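Local coordinates for protein xylosidase (Xanthomonas axonopodis pv. citri, PDB 6XN2) that probably hydrolyses beta-1,4 linkages of xylo-oligosaccharides, as a calcium-containing glycoside hydrolase of family 43, at residues A180-F185 with S287-F292; A175-A180 with V261-G266; R197-A202 with E231-V236; I280-S285 with D347-T352. All coordinates share one frame; numbering follows the deposited sequence.

Interaction 1: A180-F185 with S287-F292; sequences AHYLYF and SPYGPF
Tyr184 OH donates a hydrogen bond to Pro288 O at 2.7 Å. The hydroxyl meets the carbonyl from the side, with a C=O...donor angle of 116°, and is tilted out of the carbonyl plane. The carbonyl oxygen lies at the edge of the Tyr184 ring. Tyr184 CG lies anti to its carbonyl carbon (chi1 -62°), which sends the ring toward Pro288.

Tyr182 supplies the apolar and aromatic contacts. Pro288 CB sits almost on the normal of the Tyr182 ring, 4.0 Å from its centroid, in a CH-pi contact. Pro288 CG reaches Tyr182 CZ at 3.7 Å.

The family 43 catalytic domain is a five-bladed beta-propeller. Here strand 181-185 meets the connection between strands 280-285 and 292-299. That connection contains a type I turn, Ser287 to Gly290. It includes an ST turn in which Tyr289 N donates to Ser287 OG at 3.0 Å.

Tyr182 and Tyr289 form an offset edge-to-face pair, the edge of Tyr182 toward the Tyr289 face. Their centroids are 5.4 Å apart and their planes lie at 87°. Tyr182 CE2 is 3.7 Å from Tyr289 CZ. Tyr289 OH is hydrogen-bonded to Glu231, and Arg234 makes a cation-pi contact with the Tyr289 ring.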
loop_
_atom_site.group_PDB
_atom_site.type_symbol
_atom_site.label_atom_id
_atom_site.label_comp_id
_atom_site.label_asym_id
_atom_site.label_seq_id
_atom_site.Cartn_x
_atom_site.Cartn_y
_atom_site.Cartn_z
ATOM N N ALA A 180 19.456 1.077 4.999
ATOM C CA ALA A 180 18.760 -0.170 5.129
ATOM C C ALA A 180 17.419 -0.146 4.432
ATOM O O ALA A 180 16.920 0.888 4.129
ATOM C CB ALA A 180 18.570 -0.511 6.579
ATOM N N HIS A 181 16.884 -1.317 4.174
ATOM C CA HIS A 181 15.582 -1.467 3.590
ATOM C C HIS A 181 14.724 -2.292 4.522
ATOM O O HIS A 181 15.162 -3.264 5.038
ATOM C CB HIS A 181 15.616 -2.106 2.219
ATOM C CG HIS A 181 16.041 -1.200 1.114
ATOM N ND1 HIS A 181 17.351 -1.037 0.758
ATOM C CD2 HIS A 181 15.329 -0.478 0.233
ATOM C CE1 HIS A 181 17.434 -0.204 -0.255
ATOM N NE2 HIS A 181 16.220 0.144 -0.598
ATOM N N TYR A 182 13.491 -1.875 4.728
ATOM C CA TYR A 182 12.578 -2.579 5.596
ATOM C C TYR A 182 11.319 -2.960 4.865
ATOM O O TYR A 182 10.766 -2.186 4.167
ATOM C CB TYR A 182 12.189 -1.736 6.804
ATOM C CG TYR A 182 13.308 -1.352 7.724
ATOM C CD1 TYR A 182 14.039 -0.236 7.506
ATOM C CD2 TYR A 182 13.613 -2.104 8.801
ATOM C CE1 TYR A 182 15.064 0.114 8.337
ATOM C CE2 TYR A 182 14.628 -1.762 9.635
ATOM C CZ TYR A 182 15.362 -0.659 9.396
ATOM O OH TYR A 182 16.367 -0.311 10.239
ATOM N N LEU A 183 10.886 -4.186 5.042
ATOM C CA LEU A 183 9.652 -4.643 4.426
ATOM C C LEU A 183 8.514 -4.603 5.437
ATOM O O LEU A 183 8.639 -5.124 6.547
ATOM C CB LEU A 183 9.815 -6.060 3.863
ATOM C CG LEU A 183 8.524 -6.719 3.347
ATOM C CD1 LEU A 183 7.972 -6.007 2.112
ATOM C CD2 LEU A 183 8.758 -8.201 3.078
ATOM N N TYR A 184 7.421 -3.950 5.055
ATOM C CA TYR A 184 6.200 -3.929 5.849
ATOM C C TYR A 184 5.137 -4.703 5.111
ATOM O O TYR A 184 5.047 -4.600 3.892
ATOM C CB TYR A 184 5.722 -2.498 6.095
ATOM C CG TYR A 184 6.701 -1.649 6.867
ATOM C CD1 TYR A 184 7.755 -1.004 6.220
ATOM C CD2 TYR A 184 6.567 -1.484 8.246
ATOM C CE1 TYR A 184 8.656 -0.216 6.929
ATOM C CE2 TYR A 184 7.466 -0.695 8.962
ATOM C CZ TYR A 184 8.506 -0.070 8.296
ATOM O OH TYR A 184 9.397 0.709 8.998
ATOM N N PHE A 185 4.327 -5.470 5.830
ATOM C CA PHE A 185 3.226 -6.157 5.173
ATOM C C PHE A 185 2.070 -6.494 6.107
ATOM O O PHE A 185 2.183 -6.396 7.332
ATOM C CB PHE A 185 3.736 -7.431 4.463
ATOM C CG PHE A 185 4.416 -8.442 5.368
ATOM C CD1 PHE A 185 5.767 -8.331 5.676
ATOM C CD2 PHE A 185 3.715 -9.539 5.860
ATOM C CE1 PHE A 185 6.402 -9.270 6.480
ATOM C CE2 PHE A 185 4.346 -10.488 6.664
ATOM C CZ PHE A 185 5.688 -10.352 6.976
ATOM N N SER A 287 11.386 5.250 15.357
ATOM C CA SER A 287 11.986 4.012 14.864
ATOM C C SER A 287 11.158 3.378 13.748
ATOM O O SER A 287 9.927 3.417 13.796
ATOM C CB SER A 287 12.144 3.005 16.004
ATOM O OG SER A 287 12.476 1.723 15.491
ATOM N N PRO A 288 11.830 2.767 12.750
ATOM C CA PRO A 288 11.107 2.042 11.698
ATOM C C PRO A 288 10.302 0.874 12.260
ATOM O O PRO A 288 9.324 0.449 11.640
ATOM C CB PRO A 288 12.222 1.541 10.778
ATOM C CG PRO A 288 13.447 1.538 11.626
ATOM C CD PRO A 288 13.293 2.680 12.574
ATOM N N TYR A 289 10.702 0.376 13.409
ATOM C CA TYR A 289 10.013 -0.709 14.051
ATOM C C TYR A 289 8.863 -0.277 14.942
ATOM O O TYR A 289 8.138 -1.086 15.427
ATOM C CB TYR A 289 10.985 -1.497 14.904
ATOM C CG TYR A 289 12.015 -2.264 14.143
ATOM C CD1 TYR A 289 11.739 -3.474 13.614
ATOM C CD2 TYR A 289 13.267 -1.767 13.973
ATOM C CE1 TYR A 289 12.679 -4.173 12.925
ATOM C CE2 TYR A 289 14.206 -2.458 13.284
ATOM C CZ TYR A 289 13.912 -3.663 12.768
ATOM O OH TYR A 289 14.861 -4.351 12.072
ATOM N N GLY A 290 8.694 1.005 15.136
ATOM C CA GLY A 290 7.688 1.504 16.056
ATOM C C GLY A 290 8.169 1.382 17.490
ATOM O O GLY A 290 9.376 1.241 17.718
ATOM N N PRO A 291 7.241 1.426 18.464
ATOM C CA PRO A 291 5.793 1.597 18.264
ATOM C C PRO A 291 5.414 2.967 17.710
ATOM O O PRO A 291 6.079 3.965 18.010
ATOM C CB PRO A 291 5.211 1.402 19.674
ATOM C CG PRO A 291 6.324 1.702 20.592
ATOM C CD PRO A 291 7.578 1.246 19.885
ATOM N N PHE A 292 4.362 2.989 16.895
ATOM C CA PHE A 292 3.864 4.205 16.265
ATOM C C PHE A 292 2.671 4.767 17.019
ATOM O O PHE A 292 1.701 4.053 17.266
ATOM C CB PHE A 292 3.459 3.933 14.814
ATOM C CG PHE A 292 4.617 3.666 13.898
ATOM C CD1 PHE A 292 5.145 2.391 13.782
ATOM C CD2 PHE A 292 5.177 4.694 13.150
ATOM C CE1 PHE A 292 6.222 2.150 12.937
ATOM C CE2 PHE A 292 6.248 4.458 12.312
ATOM C CZ PHE A 292 6.770 3.187 12.203
#

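Interaction 2: A175-A180 with V261-G266; sequences ADDDGA and VHQHAG
Gln263 reaches Asp177 with an extended side chain. Its CG stands anti to its own carbonyl carbon (chi1 -75°), and the chain stays extended beyond CG. This carries the amide across to the turn at Asp176 and Asp177. In Asp176, CG lies anti to the backbone N (chi1 -165°), which brings the carboxylate beside that amide.

Gln263 OE1 accepts from Asp177 N at 2.9 Å. The donor lies in the carbonyl plane, on a lone pair. The bond is somewhat bent, with an N-H...O angle of 147°.

The donating residue lies in a type I turn from Asp176 to Gly179. The turn links strands 172-175 and 181-185 of the family 43 beta-propeller. Gln263 is carried by strand 257-264. Strands 172-175 and 257-264 are the two outermost strands of their sheet. Two Asx turns lie in the bend. Asp178 N donates to Asp176 OD1 at 3.0 Å, on the anti side and somewhat out of the carboxylate plane, and Ala180 N donates to Asp178 OD1, also at 3.0 Å.

The two aspartates flank the amide differently. Asp176 stands roughly perpendicular to the Gln263 chain. Asp176 OD1 is 3.4 Å from Gln263 OE1, and these are two acceptors that do not bond. Asp177 runs alongside Gln263, pointing the other way, with Asp177 CG 3.5 Å from Gln263 OE1. Asp176 OD2 has its own partner, the hydroxyl of Tyr268 on strand 267-273.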
loop_
_atom_site.group_PDB
_atom_site.type_symbol
_atom_site.label_atom_id
_atom_site.label_comp_id
_atom_site.label_asym_id
_atom_site.label_seq_id
_atom_site.Cartn_x
_atom_site.Cartn_y
_atom_site.Cartn_z
ATOM N N ALA A 175 13.013 2.481 1.893
ATOM C CA ALA A 175 14.445 2.742 1.701
ATOM C C ALA A 175 14.804 3.768 2.766
ATOM O O ALA A 175 14.609 4.932 2.529
ATOM C CB ALA A 175 14.708 3.261 0.320
ATOM N N ASP A 176 15.365 3.317 3.886
ATOM C CA ASP A 176 15.703 4.201 5.000
ATOM C C ASP A 176 16.866 5.097 4.597
ATOM O O ASP A 176 17.675 4.718 3.755
ATOM C CB ASP A 176 16.046 3.383 6.249
ATOM C CG ASP A 176 16.046 4.218 7.524
ATOM O OD1 ASP A 176 16.759 5.248 7.578
ATOM O OD2 ASP A 176 15.326 3.843 8.475
ATOM N N ASP A 177 16.953 6.268 5.179
ATOM C CA ASP A 177 18.017 7.204 4.900
ATOM C C ASP A 177 19.370 6.654 5.279
ATOM O O ASP A 177 20.343 7.068 4.731
ATOM C CB ASP A 177 17.807 8.484 5.670
ATOM C CG ASP A 177 16.815 9.391 5.029
ATOM O OD1 ASP A 177 16.571 9.261 3.840
ATOM O OD2 ASP A 177 16.285 10.248 5.725
ATOM N N ASP A 178 19.375 5.720 6.201
ATOM C CA ASP A 178 20.595 5.130 6.650
ATOM C C ASP A 178 21.100 4.014 5.788
ATOM O O ASP A 178 22.066 3.428 6.098
ATOM C CB ASP A 178 20.492 4.709 8.096
ATOM C CG ASP A 178 19.661 3.492 8.298
ATOM O OD1 ASP A 178 19.228 2.878 7.349
ATOM O OD2 ASP A 178 19.443 3.120 9.432
ATOM N N GLY A 179 20.413 3.697 4.721
ATOM C CA GLY A 179 20.864 2.648 3.852
ATOM C C GLY A 179 20.176 1.321 3.931
ATOM O O GLY A 179 20.286 0.533 3.050
ATOM N N ALA A 180 19.456 1.077 4.999
ATOM C CA ALA A 180 18.760 -0.170 5.129
ATOM C C ALA A 180 17.419 -0.146 4.432
ATOM O O ALA A 180 16.920 0.888 4.129
ATOM C CB ALA A 180 18.570 -0.511 6.579
ATOM N N VAL A 261 5.329 3.474 4.867
ATOM C CA VAL A 261 6.142 4.259 5.787
ATOM C C VAL A 261 6.987 5.254 5.009
ATOM O O VAL A 261 7.605 4.907 4.005
ATOM C CB VAL A 261 7.053 3.368 6.666
ATOM C CG1 VAL A 261 7.931 4.222 7.583
ATOM C CG2 VAL A 261 6.211 2.412 7.508
ATOM N N HIS A 262 6.992 6.503 5.457
ATOM C CA HIS A 262 7.911 7.475 4.890
ATOM C C HIS A 262 8.621 8.241 6.009
ATOM O O HIS A 262 8.141 8.308 7.151
ATOM C CB HIS A 262 7.183 8.428 3.921
ATOM C CG HIS A 262 6.353 9.481 4.591
ATOM N ND1 HIS A 262 5.025 9.298 4.910
ATOM C CD2 HIS A 262 6.661 10.745 4.969
ATOM C CE1 HIS A 262 4.554 10.398 5.473
ATOM N NE2 HIS A 262 5.527 11.289 5.525
ATOM N N GLN A 263 9.761 8.811 5.677
ATOM C CA GLN A 263 10.532 9.571 6.610
ATOM C C GLN A 263 10.406 11.056 6.353
ATOM O O GLN A 263 10.476 11.493 5.259
ATOM C CB GLN A 263 12.008 9.191 6.533
ATOM C CG GLN A 263 12.361 7.880 7.168
ATOM C CD GLN A 263 13.838 7.597 7.145
ATOM O OE1 GLN A 263 14.357 7.184 6.176
ATOM N NE2 GLN A 263 14.493 7.830 8.240
ATOM N N HIS A 264 10.258 11.808 7.418
ATOM C CA HIS A 264 10.164 13.223 7.337
ATOM C C HIS A 264 10.479 13.812 8.671
ATOM O O HIS A 264 10.022 13.324 9.669
ATOM C CB HIS A 264 8.769 13.634 6.936
ATOM C CG HIS A 264 8.542 15.095 7.010
ATOM N ND1 HIS A 264 9.058 15.962 6.087
ATOM C CD2 HIS A 264 7.912 15.846 7.926
ATOM C CE1 HIS A 264 8.717 17.185 6.408
ATOM N NE2 HIS A 264 8.023 17.143 7.522
ATOM N N ALA A 265 11.303 14.846 8.677
ATOM C CA ALA A 265 11.659 15.552 9.874
ATOM C C ALA A 265 12.130 14.701 11.025
ATOM O O ALA A 265 11.780 14.948 12.143
ATOM C CB ALA A 265 10.516 16.433 10.314
ATOM N N GLY A 266 12.940 13.708 10.744
ATOM C CA GLY A 266 13.483 12.870 11.773
ATOM C C GLY A 266 12.545 11.902 12.423
ATOM O O GLY A 266 12.847 11.389 13.444
HETATM O O HOH W 1 13.387 7.425 3.871
#

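Interaction 3: R197-A202 with E231-V236; sequences RDNAYA and EPSREV
Asn199 holds Ser233 with both ends of its side-chain amide. With chi1 at -52°, Asn199 CG is beside its own N and anti to the carbonyl carbon, which directs the amide to Ser233. Ser233 OG donates to Asn199 OD1 at 2.7 Å, tilted 20° from the carbonyl plane. Asn199 ND2 donates to the backbone carbonyl, Ser233 O, at 3.1 Å. This second bond is nearly straight, with an N-H...O angle of 164°. It uses a lone pair of the carbonyl and lies close to the Asn199 amide plane. Two bonds to one residue fix the rotation of the amide.

Both polar atoms of the first bond have further partners. Asn199 OD1 also takes a hydrogen bond from Tyr167 OH and a weak one from Arg218 NH2. Ser233 is buried, and its hydroxyl has two partners, Asn199 OD1 and Arg218 NE.

The apolar share is small. Pro232 CB touches the amide at Asn199 ND2, 3.8 Å away. Arg234 NH2 makes a weak hydrogen bond to Glu231 OE1 at 3.3 Å, part of a salt bridge. Glu231 OE2 is taken by Arg221 N and Tyr289 OH.

Asn199 sits in a type I' turn from Arg197 to Ala200, and both Asp198 and Asn199 have positive phi. The turn closes the tight two-residue hairpin of strands 196-197 and 200-201. The Asn199 amide joins this hairpin to the loop that leads into strand 234-239 of the family 43 beta-propeller.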
loop_
_atom_site.group_PDB
_atom_site.type_symbol
_atom_site.label_atom_id
_atom_site.label_comp_id
_atom_site.label_asym_id
_atom_site.label_seq_id
_atom_site.Cartn_x
_atom_site.Cartn_y
_atom_site.Cartn_z
ATOM N N ARG A 197 0.220 -15.617 14.077
ATOM C CA ARG A 197 0.752 -15.086 15.309
ATOM C C ARG A 197 2.211 -15.480 15.301
ATOM O O ARG A 197 2.499 -16.571 15.015
ATOM C CB ARG A 197 0.079 -15.630 16.537
ATOM C CG ARG A 197 -1.387 -15.364 16.636
ATOM C CD ARG A 197 -1.696 -13.922 16.770
ATOM N NE ARG A 197 -3.074 -13.707 17.131
ATOM C CZ ARG A 197 -4.057 -13.671 16.273
ATOM N NH1 ARG A 197 -3.820 -13.825 15.008
ATOM N NH2 ARG A 197 -5.269 -13.491 16.693
ATOM N N ASP A 198 3.076 -14.552 15.597
ATOM C CA ASP A 198 4.487 -14.770 15.630
ATOM C C ASP A 198 4.994 -15.454 14.377
ATOM O O ASP A 198 5.686 -16.420 14.533
ATOM C CB ASP A 198 4.892 -15.555 16.896
ATOM C CG ASP A 198 4.455 -14.876 18.191
ATOM O OD1 ASP A 198 4.654 -13.685 18.347
ATOM O OD2 ASP A 198 3.911 -15.548 19.060
ATOM N N ASN A 199 4.523 -15.034 13.217
ATOM C CA ASN A 199 4.882 -15.543 11.904
ATOM C C ASN A 199 4.474 -16.933 11.588
ATOM O O ASN A 199 4.938 -17.490 10.662
ATOM C CB ASN A 199 6.355 -15.387 11.588
ATOM C CG ASN A 199 6.822 -14.023 11.788
ATOM O OD1 ASN A 199 6.210 -13.102 11.338
ATOM N ND2 ASN A 199 7.903 -13.880 12.501
ATOM N N ALA A 200 3.586 -17.484 12.362
ATOM C CA ALA A 200 3.130 -18.846 12.115
ATOM C C ALA A 200 1.627 -18.916 11.895
ATOM O O ALA A 200 0.843 -18.316 12.641
ATOM C CB ALA A 200 3.536 -19.751 13.263
ATOM N N TYR A 201 1.229 -19.671 10.888
ATOM C CA TYR A 201 -0.164 -19.865 10.503
ATOM C C TYR A 201 -0.942 -20.882 11.337
ATOM O O TYR A 201 -0.430 -21.886 11.690
ATOM C CB TYR A 201 -0.261 -20.299 9.022
ATOM C CG TYR A 201 -1.634 -20.702 8.557
ATOM C CD1 TYR A 201 -2.543 -19.769 8.160
ATOM C CD2 TYR A 201 -2.076 -21.989 8.703
ATOM C CE1 TYR A 201 -3.814 -20.117 7.810
ATOM C CE2 TYR A 201 -3.347 -22.350 8.354
ATOM C CZ TYR A 201 -4.211 -21.401 7.911
ATOM O OH TYR A 201 -5.469 -21.721 7.571
ATOM N N ALA A 202 -2.163 -20.541 11.685
ATOM C CA ALA A 202 -3.058 -21.524 12.273
ATOM C C ALA A 202 -4.461 -21.292 11.752
ATOM O O ALA A 202 -4.924 -20.151 11.688
ATOM C CB ALA A 202 -3.031 -21.452 13.788
ATOM N N GLU A 231 15.745 -11.038 8.898
ATOM C CA GLU A 231 15.289 -11.477 10.186
ATOM C C GLU A 231 13.820 -11.829 10.114
ATOM O O GLU A 231 13.150 -11.378 9.252
ATOM C CB GLU A 231 15.424 -10.322 11.150
ATOM C CG GLU A 231 14.403 -9.232 10.877
ATOM C CD GLU A 231 14.691 -7.932 11.535
ATOM O OE1 GLU A 231 15.377 -7.938 12.526
ATOM O OE2 GLU A 231 14.205 -6.915 11.087
ATOM N N PRO A 232 13.296 -12.587 11.085
ATOM C CA PRO A 232 11.850 -12.838 11.146
ATOM C C PRO A 232 11.094 -11.525 11.363
ATOM O O PRO A 232 11.614 -10.631 12.039
ATOM C CB PRO A 232 11.692 -13.776 12.351
ATOM C CG PRO A 232 13.050 -14.341 12.596
ATOM C CD PRO A 232 14.026 -13.295 12.150
ATOM N N SER A 233 9.917 -11.385 10.805
ATOM C CA SER A 233 9.192 -10.157 10.953
ATOM C C SER A 233 8.683 -9.973 12.360
ATOM O O SER A 233 8.448 -10.906 13.052
ATOM C CB SER A 233 8.031 -10.087 9.971
ATOM O OG SER A 233 6.890 -10.638 10.512
ATOM N N ARG A 234 8.486 -8.740 12.745
ATOM C CA ARG A 234 7.969 -8.427 14.049
ATOM C C ARG A 234 6.671 -7.700 13.897
ATOM O O ARG A 234 6.401 -7.143 12.883
ATOM C CB ARG A 234 8.930 -7.541 14.791
ATOM C CG ARG A 234 10.376 -7.916 14.718
ATOM C CD ARG A 234 11.196 -7.015 15.600
ATOM N NE ARG A 234 12.605 -7.000 15.250
ATOM C CZ ARG A 234 13.466 -6.072 15.629
ATOM N NH1 ARG A 234 13.085 -5.068 16.377
ATOM N NH2 ARG A 234 14.719 -6.147 15.260
ATOM N N GLU A 235 5.869 -7.687 14.933
ATOM C CA GLU A 235 4.634 -6.954 14.829
ATOM C C GLU A 235 4.910 -5.505 15.050
ATOM O O GLU A 235 5.716 -5.168 15.855
ATOM C CB GLU A 235 3.607 -7.407 15.847
ATOM C CG GLU A 235 2.235 -6.811 15.587
ATOM C CD GLU A 235 1.151 -7.376 16.427
ATOM O OE1 GLU A 235 1.425 -7.729 17.566
ATOM O OE2 GLU A 235 0.035 -7.453 15.960
ATOM N N VAL A 236 4.271 -4.660 14.263
ATOM C CA VAL A 236 4.343 -3.216 14.436
ATOM C C VAL A 236 3.180 -2.776 15.312
ATOM O O VAL A 236 2.023 -3.036 14.980
ATOM C CB VAL A 236 4.264 -2.461 13.100
ATOM C CG1 VAL A 236 4.314 -0.963 13.351
ATOM C CG2 VAL A 236 5.379 -2.903 12.153
#

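Interaction 4: I280-S285 with D347-T352; sequences ICYATS and DGTIAT
Tyr282 and Ile350 form a buried contact between a strand of the family 43 beta-propeller and the C-terminal tail. Tyr282 lies on strand 280-285. Ile350 lies in the loop that follows strand 336-342, the last strand of the chain. The contact combines one side-chain-to-backbone hydrogen bond with apolar packing.

The bond runs from Ile350 N to Tyr282 OH, at 2.7 Å. It is nearly straight, with an N-H...O angle of 166°. The phenol oxygen therefore satisfies a backbone N-H that belongs to no strand. In Tyr282, chi1 of 76° places CG between the backbone N and the carbonyl carbon, and the ring projects from the strand toward the tail.

Ile350 packs over one face of that ring. Its CB comes within 3.9 Å of Tyr282 CZ, while CD1 lies over the same ring, offset toward the rim. Thr349 meets the ring's edge instead, with CA 3.3 Å from Tyr282 OH. Tyr269 on strand 267-273 also touches Tyr282, and its hydroxyl bonds to Gly348 O, so a second tyrosine reaches this tail.

The tail forms an Asx turn from Asp347 to Thr349. Asp347 OD1 accepts from Thr349 N at 3.2 Å, from above the carboxylate plane. The same oxygen takes Thr349 OG1 at 2.7 Å on its syn side.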
loop_
_atom_site.group_PDB
_atom_site.type_symbol
_atom_site.label_atom_id
_atom_site.label_comp_id
_atom_site.label_asym_id
_atom_site.label_seq_id
_atom_site.Cartn_x
_atom_site.Cartn_y
_atom_site.Cartn_z
ATOM N N ILE A 280 -7.481 6.491 5.399
ATOM C CA ILE A 280 -6.087 6.279 5.469
ATOM C C ILE A 280 -5.725 7.052 6.715
ATOM O O ILE A 280 -5.959 8.206 6.797
ATOM C CB ILE A 280 -5.268 6.822 4.312
ATOM C CG1 ILE A 280 -5.705 6.214 3.007
ATOM C CG2 ILE A 280 -3.829 6.458 4.531
ATOM C CD1 ILE A 280 -5.570 4.738 2.950
ATOM N N CYS A 281 -5.218 6.368 7.712
ATOM C CA CYS A 281 -4.786 6.990 8.946
ATOM C C CYS A 281 -3.275 6.983 9.047
ATOM O O CYS A 281 -2.666 6.333 8.326
ATOM C CB CYS A 281 -5.345 6.235 10.121
ATOM S SG CYS A 281 -7.088 6.511 10.398
ATOM N N TYR A 282 -2.682 7.750 9.923
ATOM C CA TYR A 282 -1.244 7.683 10.087
ATOM C C TYR A 282 -0.848 7.782 11.550
ATOM O O TYR A 282 -1.610 8.258 12.398
ATOM C CB TYR A 282 -0.535 8.765 9.250
ATOM C CG TYR A 282 -0.598 10.168 9.814
ATOM C CD1 TYR A 282 -1.780 10.901 9.775
ATOM C CD2 TYR A 282 0.529 10.769 10.359
ATOM C CE1 TYR A 282 -1.840 12.186 10.282
ATOM C CE2 TYR A 282 0.478 12.052 10.871
ATOM C CZ TYR A 282 -0.706 12.758 10.826
ATOM O OH TYR A 282 -0.770 14.036 11.337
ATOM N N ALA A 283 0.350 7.282 11.821
ATOM C CA ALA A 283 0.944 7.272 13.149
ATOM C C ALA A 283 2.437 7.538 13.008
ATOM O O ALA A 283 3.006 7.328 11.938
ATOM C CB ALA A 283 0.698 5.942 13.842
ATOM N N THR A 284 3.053 8.001 14.086
ATOM C CA THR A 284 4.489 8.336 14.003
ATOM C C THR A 284 5.346 7.621 15.047
ATOM O O THR A 284 4.832 7.261 16.052
ATOM C CB THR A 284 4.723 9.838 14.069
ATOM O OG1 THR A 284 4.093 10.277 15.257
ATOM C CG2 THR A 284 4.126 10.573 12.899
ATOM N N SER A 285 6.627 7.460 14.734
ATOM C CA SER A 285 7.623 6.829 15.623
ATOM C C SER A 285 9.021 7.390 15.357
ATOM O O SER A 285 9.215 8.047 14.370
ATOM C CB SER A 285 7.640 5.372 15.443
ATOM O OG SER A 285 8.515 4.788 16.375
ATOM N N ASP A 347 4.416 21.299 12.845
ATOM C CA ASP A 347 4.440 20.417 14.006
ATOM C C ASP A 347 4.490 18.942 13.600
ATOM O O ASP A 347 4.278 18.049 14.423
ATOM C CB ASP A 347 3.225 20.687 14.898
ATOM C CG ASP A 347 1.910 20.310 14.235
ATOM O OD1 ASP A 347 1.884 20.121 13.002
ATOM O OD2 ASP A 347 0.894 20.211 14.955
ATOM N N GLY A 348 4.773 18.669 12.342
ATOM C CA GLY A 348 4.893 17.327 11.850
ATOM C C GLY A 348 3.619 16.665 11.436
ATOM O O GLY A 348 3.645 15.689 10.792
ATOM N N THR A 349 2.501 17.207 11.809
ATOM C CA THR A 349 1.222 16.622 11.467
ATOM C C THR A 349 0.849 16.759 10.002
ATOM O O THR A 349 1.345 17.590 9.322
ATOM C CB THR A 349 0.083 17.186 12.326
ATOM O OG1 THR A 349 -0.096 18.573 12.071
ATOM C CG2 THR A 349 0.380 16.982 13.720
ATOM N N ILE A 350 -0.064 15.927 9.545
ATOM C CA ILE A 350 -0.496 15.951 8.169
ATOM C C ILE A 350 -1.980 16.164 8.096
ATOM O O ILE A 350 -2.727 15.405 8.615
ATOM C CB ILE A 350 -0.152 14.663 7.437
ATOM C CG1 ILE A 350 1.324 14.374 7.527
ATOM C CG2 ILE A 350 -0.528 14.772 5.995
ATOM C CD1 ILE A 350 1.731 13.067 6.938
ATOM N N ALA A 351 -2.379 17.208 7.415
ATOM C CA ALA A 351 -3.763 17.553 7.286
ATOM C C ALA A 351 -4.556 16.578 6.465
ATOM O O ALA A 351 -4.088 16.049 5.517
ATOM C CB ALA A 351 -3.867 18.937 6.694
ATOM N N THR A 352 -5.788 16.362 6.850
ATOM C CA THR A 352 -6.623 15.461 6.140
ATOM C C THR A 352 -6.885 15.902 4.710
ATOM O O THR A 352 -7.176 17.028 4.440
ATOM C CB THR A 352 -7.962 15.268 6.860
ATOM O OG1 THR A 352 -7.728 14.917 8.205
ATOM C CG2 THR A 352 -8.736 14.215 6.267
#

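In the fold
All four interactions reach one mixed sheet of the propeller domain. Interactions 1 and 2 share Ala180 and have centres about 10 Å apart. Both join the region of strands 172-175 and 181-185 to strand 257-264 or the connection between 280-285 and 292-299. Along the chain their segments alternate. Interaction 3 falls between the two segments of each, and lies about 14 Å from interaction 1, centre to centre. The Tyr289–Glu231 pair links it to interaction 1. Interaction 4 opens after interactions 2 and 3 have closed, but alternates with interaction 1. Its centre lies about 26 Å from that of interaction 3. Together they join strands well separated in the sheet order, a peripheral hairpin and the C-terminal tail.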